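Local structure of predicted ATPase of the ABC class (Vibrio vulnificus, 5D6A) at residues 242-245 and 249-252; 317-322 and 345-350. The protein probably binds and hydrolyses ATP as an ATPase of the ABC class, and is captured here with the non-hydrolysable analogue AMP-PNP bound. All blocks are in the same frame, centred on the assembly; numbering follows the deposited sequence.

Contact 1: residues 242-245 and 249-252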
ATOM      1  N   THR A 242     -15.787 -35.278  -3.553  1.00 53.21           N
ATOM      2  CA  THR A 242     -15.727 -35.651  -2.148  1.00 53.28           C
ATOM      3  C   THR A 242     -14.345 -36.184  -1.790  1.00 52.65           C
ATOM      4  O   THR A 242     -13.931 -37.230  -2.281  1.00 54.58           O
ATOM      5  CB  THR A 242     -16.794 -36.712  -1.827  1.00 55.37           C
ATOM      6  OG1 THR A 242     -18.083 -36.229  -2.231  1.00 55.71           O
ATOM      7  CG2 THR A 242     -16.810 -37.041  -0.336  1.00 55.65           C
ATOM      8  N   LEU A 243     -13.633 -35.453  -0.941  1.00 51.38           N
ATOM      9  CA  LEU A 243     -12.298 -35.848  -0.508  1.00 51.12           C
ATOM     10  C   LEU A 243     -12.383 -36.550   0.839  1.00 51.33           C
ATOM     11  O   LEU A 243     -13.449 -36.608   1.445  1.00 53.28           O
ATOM     12  CB  LEU A 243     -11.391 -34.624  -0.407  1.00 50.14           C
ATOM     13  CG  LEU A 243     -11.257 -33.788  -1.683  1.00 49.47           C
ATOM     14  CD1 LEU A 243     -10.341 -32.596  -1.437  1.00 47.74           C
ATOM     15  CD2 LEU A 243     -10.739 -34.633  -2.836  1.00 50.02           C
ATOM     16  N   HIS A 244     -11.255 -37.077   1.306  1.00 50.60           N
ATOM     17  CA  HIS A 244     -11.220 -37.794   2.576  1.00 51.26           C
ATOM     18  C   HIS A 244     -10.099 -37.310   3.481  1.00 49.75           C
ATOM     19  O   HIS A 244      -8.940 -37.282   3.082  1.00 49.80           O
ATOM     20  CB  HIS A 244     -11.054 -39.295   2.323  1.00 53.27           C
ATOM     21  CG  HIS A 244     -11.046 -40.124   3.571  1.00 55.05           C
ATOM     22  ND1 HIS A 244      -9.886 -40.462   4.235  1.00 55.64           N
ATOM     23  CD2 HIS A 244     -12.058 -40.680   4.279  1.00 56.39           C
ATOM     24  CE1 HIS A 244     -10.183 -41.193   5.295  1.00 56.68           C
ATOM     25  NE2 HIS A 244     -11.495 -41.340   5.344  1.00 57.19           N
ATOM     26  N   ALA A 245     -10.456 -36.929   4.703  1.00 49.45           N
ATOM     27  CA  ALA A 245      -9.481 -36.490   5.691  1.00 48.88           C
ATOM     28  C   ALA A 245      -9.365 -37.571   6.765  1.00 50.54           C
ATOM     29  O   ALA A 245     -10.362 -38.208   7.116  1.00 52.23           O
ATOM     30  CB  ALA A 245      -9.903 -35.167   6.300  1.00 48.25           C
ATOM     31  N   GLY A 249     -12.937 -37.353   8.202  1.00 54.94           N
ATOM     32  CA  GLY A 249     -13.499 -38.385   7.337  1.00 55.64           C
ATOM     33  C   GLY A 249     -13.826 -37.815   5.972  1.00 54.80           C
ATOM     34  O   GLY A 249     -13.071 -37.002   5.436  1.00 53.84           O
ATOM     35  N   TYR A 250     -14.956 -38.231   5.409  1.00 55.59           N
ATOM     36  CA  TYR A 250     -15.373 -37.755   4.092  1.00 55.10           C
ATOM     37  C   TYR A 250     -15.905 -36.320   4.144  1.00 54.65           C
ATOM     38  O   TYR A 250     -16.725 -35.985   4.997  1.00 55.33           O
ATOM     39  CB  TYR A 250     -16.434 -38.683   3.498  1.00 55.83           C
ATOM     40  CG  TYR A 250     -15.954 -40.104   3.293  1.00 56.82           C
ATOM     41  CD1 TYR A 250     -15.263 -40.466   2.138  1.00 56.42           C
ATOM     42  CD2 TYR A 250     -16.192 -41.085   4.249  1.00 57.80           C
ATOM     43  CE1 TYR A 250     -14.821 -41.764   1.944  1.00 57.15           C
ATOM     44  CE2 TYR A 250     -15.753 -42.385   4.065  1.00 58.86           C
ATOM     45  CZ  TYR A 250     -15.069 -42.719   2.911  1.00 58.61           C
ATOM     46  OH  TYR A 250     -14.636 -44.009   2.725  1.00 59.31           O
ATOM     47  N   VAL A 251     -15.422 -35.482   3.227  1.00 54.01           N
ATOM     48  CA  VAL A 251     -15.857 -34.086   3.135  1.00 53.49           C
ATOM     49  C   VAL A 251     -16.241 -33.757   1.694  1.00 52.66           C
ATOM     50  O   VAL A 251     -15.431 -33.902   0.776  1.00 51.11           O
ATOM     51  CB  VAL A 251     -14.772 -33.094   3.623  1.00 53.28           C
ATOM     52  CG1 VAL A 251     -14.470 -33.321   5.095  1.00 54.15           C
ATOM     53  CG2 VAL A 251     -13.499 -33.205   2.794  1.00 53.28           C
ATOM     54  N   THR A 252     -17.484 -33.322   1.507  1.00 52.56           N
ATOM     55  CA  THR A 252     -17.994 -32.973   0.185  1.00 52.62           C
ATOM     56  C   THR A 252     -17.904 -31.468  -0.042  1.00 51.65           C
ATOM     57  O   THR A 252     -18.166 -30.679   0.868  1.00 52.66           O
ATOM     58  CB  THR A 252     -19.454 -33.435   0.023  1.00 53.85           C
ATOM     59  OG1 THR A 252     -19.525 -34.860   0.175  1.00 54.98           O
ATOM     60  CG2 THR A 252     -20.000 -33.049  -1.345  1.00 53.81           C
TER

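Contact 2: residues 317-322 and 345-350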
ATOM      1  N   SER A 317       8.969 -12.414 -24.966  1.00 47.41           N
ATOM      2  CA  SER A 317       8.640 -12.689 -26.367  1.00 48.20           C
ATOM      3  C   SER A 317       7.264 -13.318 -26.551  1.00 47.46           C
ATOM      4  O   SER A 317       6.593 -13.051 -27.541  1.00 49.00           O
ATOM      5  CB  SER A 317       9.697 -13.605 -26.992  1.00 49.10           C
ATOM      6  OG  SER A 317      10.976 -13.000 -26.956  1.00 49.88           O
ATOM      7  N   ASN A 318       6.848 -14.148 -25.601  1.00 46.26           N
ATOM      8  CA  ASN A 318       5.550 -14.818 -25.685  1.00 47.10           C
ATOM      9  C   ASN A 318       4.350 -13.890 -25.528  1.00 47.62           C
ATOM     10  O   ASN A 318       3.231 -14.276 -25.855  1.00 49.21           O
ATOM     11  CB  ASN A 318       5.452 -15.934 -24.643  1.00 46.21           C
ATOM     12  CG  ASN A 318       6.457 -17.046 -24.874  1.00 47.01           C
ATOM     13  OD1 ASN A 318       7.017 -17.183 -25.963  1.00 49.35           O
ATOM     14  ND2 ASN A 318       6.678 -17.859 -23.851  1.00 46.04           N
ATOM     15  N   TYR A 319       4.573 -12.675 -25.034  1.00 47.56           N
ATOM     16  CA  TYR A 319       3.467 -11.740 -24.832  1.00 48.58           C
ATOM     17  C   TYR A 319       3.707 -10.409 -25.535  1.00 51.22           C
ATOM     18  O   TYR A 319       2.865  -9.958 -26.311  1.00 54.47           O
ATOM     19  CB  TYR A 319       3.232 -11.541 -23.334  1.00 47.10           C
ATOM     20  CG  TYR A 319       3.068 -12.861 -22.612  1.00 45.91           C
ATOM     21  CD1 TYR A 319       1.879 -13.576 -22.696  1.00 46.22           C
ATOM     22  CD2 TYR A 319       4.111 -13.407 -21.866  1.00 44.35           C
ATOM     23  CE1 TYR A 319       1.727 -14.790 -22.052  1.00 45.48           C
ATOM     24  CE2 TYR A 319       3.966 -14.620 -21.217  1.00 43.65           C
ATOM     25  CZ  TYR A 319       2.771 -15.307 -21.315  1.00 44.24           C
ATOM     26  OH  TYR A 319       2.610 -16.513 -20.679  1.00 44.12           O
ATOM     27  N   ILE A 320       4.853  -9.788 -25.271  1.00 51.93           N
ATOM     28  CA  ILE A 320       5.198  -8.520 -25.905  1.00 53.49           C
ATOM     29  C   ILE A 320       6.007  -8.807 -27.165  1.00 56.04           C
ATOM     30  O   ILE A 320       6.996  -9.538 -27.124  1.00 57.83           O
ATOM     31  CB  ILE A 320       5.983  -7.606 -24.950  1.00 52.14           C
ATOM     32  CG1 ILE A 320       5.146  -7.341 -23.693  1.00 51.10           C
ATOM     33  CG2 ILE A 320       6.352  -6.298 -25.643  1.00 52.84           C
ATOM     34  CD1 ILE A 320       5.839  -6.497 -22.647  1.00 51.19           C
ATOM     35  N   ASN A 321       5.583  -8.224 -28.281  1.00 58.59           N
ATOM     36  CA  ASN A 321       6.239  -8.441 -29.568  1.00 62.01           C
ATOM     37  C   ASN A 321       7.169  -7.303 -29.988  1.00 63.31           C
ATOM     38  O   ASN A 321       8.244  -7.549 -30.538  1.00 64.50           O
ATOM     39  CB  ASN A 321       5.175  -8.674 -30.644  1.00 64.39           C
ATOM     40  CG  ASN A 321       4.326  -9.900 -30.366  1.00 64.41           C
ATOM     41  OD1 ASN A 321       4.796 -10.875 -29.782  1.00 64.81           O
ATOM     42  ND2 ASN A 321       3.073  -9.862 -30.795  1.00 66.23           N
ATOM     43  N   HIS A 322       6.752  -6.065 -29.728  1.00 64.43           N
ATOM     44  CA  HIS A 322       7.545  -4.888 -30.082  1.00 64.97           C
ATOM     45  C   HIS A 322       7.627  -3.886 -28.927  1.00 63.35           C
ATOM     46  O   HIS A 322       6.707  -3.770 -28.119  1.00 61.47           O
ATOM     47  CB  HIS A 322       6.952  -4.203 -31.319  1.00 67.86           C
ATOM     48  CG  HIS A 322       7.642  -2.927 -31.697  1.00 70.11           C
ATOM     49  ND1 HIS A 322       8.730  -2.889 -32.544  1.00 71.41           N
ATOM     50  CD2 HIS A 322       7.397  -1.642 -31.342  1.00 70.66           C
ATOM     51  CE1 HIS A 322       9.125  -1.637 -32.693  1.00 72.50           C
ATOM     52  NE2 HIS A 322       8.334  -0.861 -31.974  1.00 72.15           N
ATOM     53  N   ALA A 345       5.287  -9.559 -17.325  1.00 39.46           N
ATOM     54  CA  ALA A 345       6.519  -9.928 -16.656  1.00 37.61           C
ATOM     55  C   ALA A 345       6.205 -10.850 -15.488  1.00 36.59           C
ATOM     56  O   ALA A 345       6.801 -11.915 -15.364  1.00 38.29           O
ATOM     57  CB  ALA A 345       7.251  -8.688 -16.176  1.00 37.35           C
ATOM     58  N   TRP A 346       5.249 -10.447 -14.650  1.00 35.27           N
ATOM     59  CA  TRP A 346       4.849 -11.240 -13.485  1.00 34.05           C
ATOM     60  C   TRP A 346       4.474 -12.644 -13.945  1.00 34.74           C
ATOM     61  O   TRP A 346       4.875 -13.643 -13.343  1.00 34.20           O
ATOM     62  CB  TRP A 346       3.626 -10.625 -12.792  1.00 33.50           C
ATOM     63  CG  TRP A 346       3.425 -11.086 -11.365  1.00 32.44           C
ATOM     64  CD1 TRP A 346       3.809 -12.282 -10.818  1.00 32.24           C
ATOM     65  CD2 TRP A 346       2.701 -10.398 -10.340  1.00 31.46           C
ATOM     66  NE1 TRP A 346       3.428 -12.345  -9.502  1.00 31.43           N
ATOM     67  CE2 TRP A 346       2.735 -11.208  -9.186  1.00 31.14           C
ATOM     68  CE3 TRP A 346       2.054  -9.165 -10.277  1.00 31.61           C
ATOM     69  CZ2 TRP A 346       2.143 -10.824  -7.986  1.00 30.52           C
ATOM     70  CZ3 TRP A 346       1.464  -8.787  -9.085  1.00 31.40           C
ATOM     71  CH2 TRP A 346       1.512  -9.614  -7.958  1.00 30.83           C
ATOM     72  N   LEU A 347       3.692 -12.706 -15.019  1.00 36.23           N
ATOM     73  CA  LEU A 347       3.241 -13.977 -15.565  1.00 36.89           C
ATOM     74  C   LEU A 347       4.429 -14.873 -15.893  1.00 36.56           C
ATOM     75  O   LEU A 347       4.529 -15.991 -15.385  1.00 35.17           O
ATOM     76  CB  LEU A 347       2.368 -13.744 -16.805  1.00 38.17           C
ATOM     77  CG  LEU A 347       1.827 -14.974 -17.540  1.00 39.71           C
ATOM     78  CD1 LEU A 347       1.127 -15.931 -16.596  1.00 39.42           C
ATOM     79  CD2 LEU A 347       0.882 -14.542 -18.648  1.00 41.63           C
ATOM     80  N   GLN A 348       5.339 -14.364 -16.717  1.00 36.96           N
ATOM     81  CA  GLN A 348       6.520 -15.121 -17.115  1.00 37.20           C
ATOM     82  C   GLN A 348       7.346 -15.551 -15.902  1.00 36.65           C
ATOM     83  O   GLN A 348       7.820 -16.684 -15.841  1.00 37.13           O
ATOM     84  CB  GLN A 348       7.390 -14.293 -18.059  1.00 38.48           C
ATOM     85  CG  GLN A 348       8.543 -15.076 -18.664  1.00 39.85           C
ATOM     86  CD  GLN A 348       8.072 -16.228 -19.537  1.00 40.73           C
ATOM     87  OE1 GLN A 348       7.081 -16.113 -20.264  1.00 41.01           O
ATOM     88  NE2 GLN A 348       8.792 -17.340 -19.482  1.00 40.80           N
ATOM     89  N   GLU A 349       7.511 -14.642 -14.944  1.00 35.43           N
ATOM     90  CA  GLU A 349       8.272 -14.927 -13.727  1.00 34.84           C
ATOM     91  C   GLU A 349       7.673 -16.088 -12.946  1.00 34.09           C
ATOM     92  O   GLU A 349       8.400 -16.878 -12.346  1.00 33.47           O
ATOM     93  CB  GLU A 349       8.350 -13.685 -12.838  1.00 34.99           C
ATOM     94  CG  GLU A 349       9.222 -12.573 -13.407  1.00 36.21           C
ATOM     95  CD  GLU A 349       9.087 -11.252 -12.658  1.00 36.69           C
ATOM     96  OE1 GLU A 349       8.112 -11.078 -11.894  1.00 36.00           O
ATOM     97  OE2 GLU A 349       9.952 -10.371 -12.851  1.00 37.53           O
ATOM     98  N   SER A 350       6.348 -16.191 -12.960  1.00 34.20           N
ATOM     99  CA  SER A 350       5.657 -17.270 -12.247  1.00 33.96           C
ATOM    100  C   SER A 350       5.908 -18.626 -12.927  1.00 33.48           C
ATOM    101  O   SER A 350       6.104 -19.646 -12.259  1.00 31.56           O
ATOM    102  CB  SER A 350       4.161 -16.969 -12.165  1.00 34.07           C
ATOM    103  OG  SER A 350       3.947 -15.687 -11.598  1.00 33.93           O
TER
HETATM  104  O   HOH W   1       7.474 -14.463 -22.485  1.00 44.96           O

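Contact 1: residues 242-245 and 249-252
His244 reaches the phenol of Tyr250 because its CG lies anti to the backbone N (chi1 -178°), whereas Tyr250 places CG anti to its own carbonyl carbon (chi1 -61°). The two side chains thus meet over the non-hydrogen-bonded pair they form. The imidazole presents its edge, CD2 sitting 3.7 Å above the plane of the Tyr250 ring and over its centre. With the planes at 68° and the ring centroids of His244 and Tyr250 4.8 Å apart, this is a T-shaped (edge-to-face) stack. Further along the same face, Thr242 and Thr252 adopt nearly the same chi1, each hydroxyl anti to its carbonyl carbon, and the two oxygens are joined by a hydrogen bond of 3.1 Å between OG1 of Thr242 and OG1 of Thr252. The methyl CG2 of Thr242 also comes 3.5 Å from OG1 of Thr252 and touches CB of Tyr250, so that it links the two non-hydrogen-bonded pairs by contact.

These residues illustrate how a beta hairpin is held both by backbone hydrogen bonds and by side-chain pairs. Strand 240-245 lies at one edge of a four-stranded antiparallel sheet and is joined by a three-residue turn to strand 249-257; the sheet is consistent with the antiparallel beta subdomain of ABC ATPases. Leu243 and Val251 form a hydrogen-bonded pair, N of Val251 donating almost straight to O of Leu243 at 2.9 Å. A second such pair lies next to the turn: N of Ala245 is 2.7 Å from O of Gly249, and N of Gly249 returns a more bent hydrogen bond to O of Ala245. The opposite face is apolar, with CB of Leu243 4.1 Å from CG2 of Val251, and both side chains pack on Leu197 of helix 181-199 and on Phe209 of the neighbouring strand 206-211.

Contact 2: residues 317-322 and 345-350
The side chains of Tyr319 and Leu347 run roughly perpendicular, the methyl CD2 of Leu347 lying 3.4 Å from CZ of Tyr319 and also touching the hydroxyl, so that the leucine meets the outer end of the phenol. CG of Leu347 stands anti to its backbone N (chi1 179°), which carries the isobutyl group out from the helix to this ring. Gln348 comes to another part of the same ring: its OE1 lies near the ring plane at the edge, 3.6 Å from CE2 of Tyr319, with the amide turned 50° from the ring. A water bridges the two segments, donating to OE1 of Gln348 at 2.8 Å and accepting from the backbone N of Asn318. Asn318 lays its CB over one face of the Tyr319 ring, and its amide nitrogen is bonded to the carbonyl of Val457. Leu390 and Leu397 of helix 390-401 and Leu358 of strand 357-361 extend the buried apolar patch. Loop 317-322 thus meets helix 339-352 through Tyr319 and the Asn318 water bridge, and the helix leads into strand 357-361; that order is consistent with the signature helix and Walker B strand of an ABC ATPase.

Both segments of contact 1 precede those of contact 2 in the sequence, and both contacts belong to the P-loop domain, yet their centres are 39 Å apart and their nearest atoms about 24 Å. They lie in different parts of it. The hairpin 242-245/249-252 belongs to the four-stranded antiparallel sheet, while 345-350 lies on a helix packed against the mixed sheet. The chain connects them: strand 249-257 is followed by strand 260-264 of the mixed sheet, then by the probable P-loop, and helix 339-352 returns to that sheet through strand 357-361. The two contacts thus mark separate regions of one nucleotide-binding domain, with the side chain of Tyr319 about 13 Å from a bound AMP-PNP.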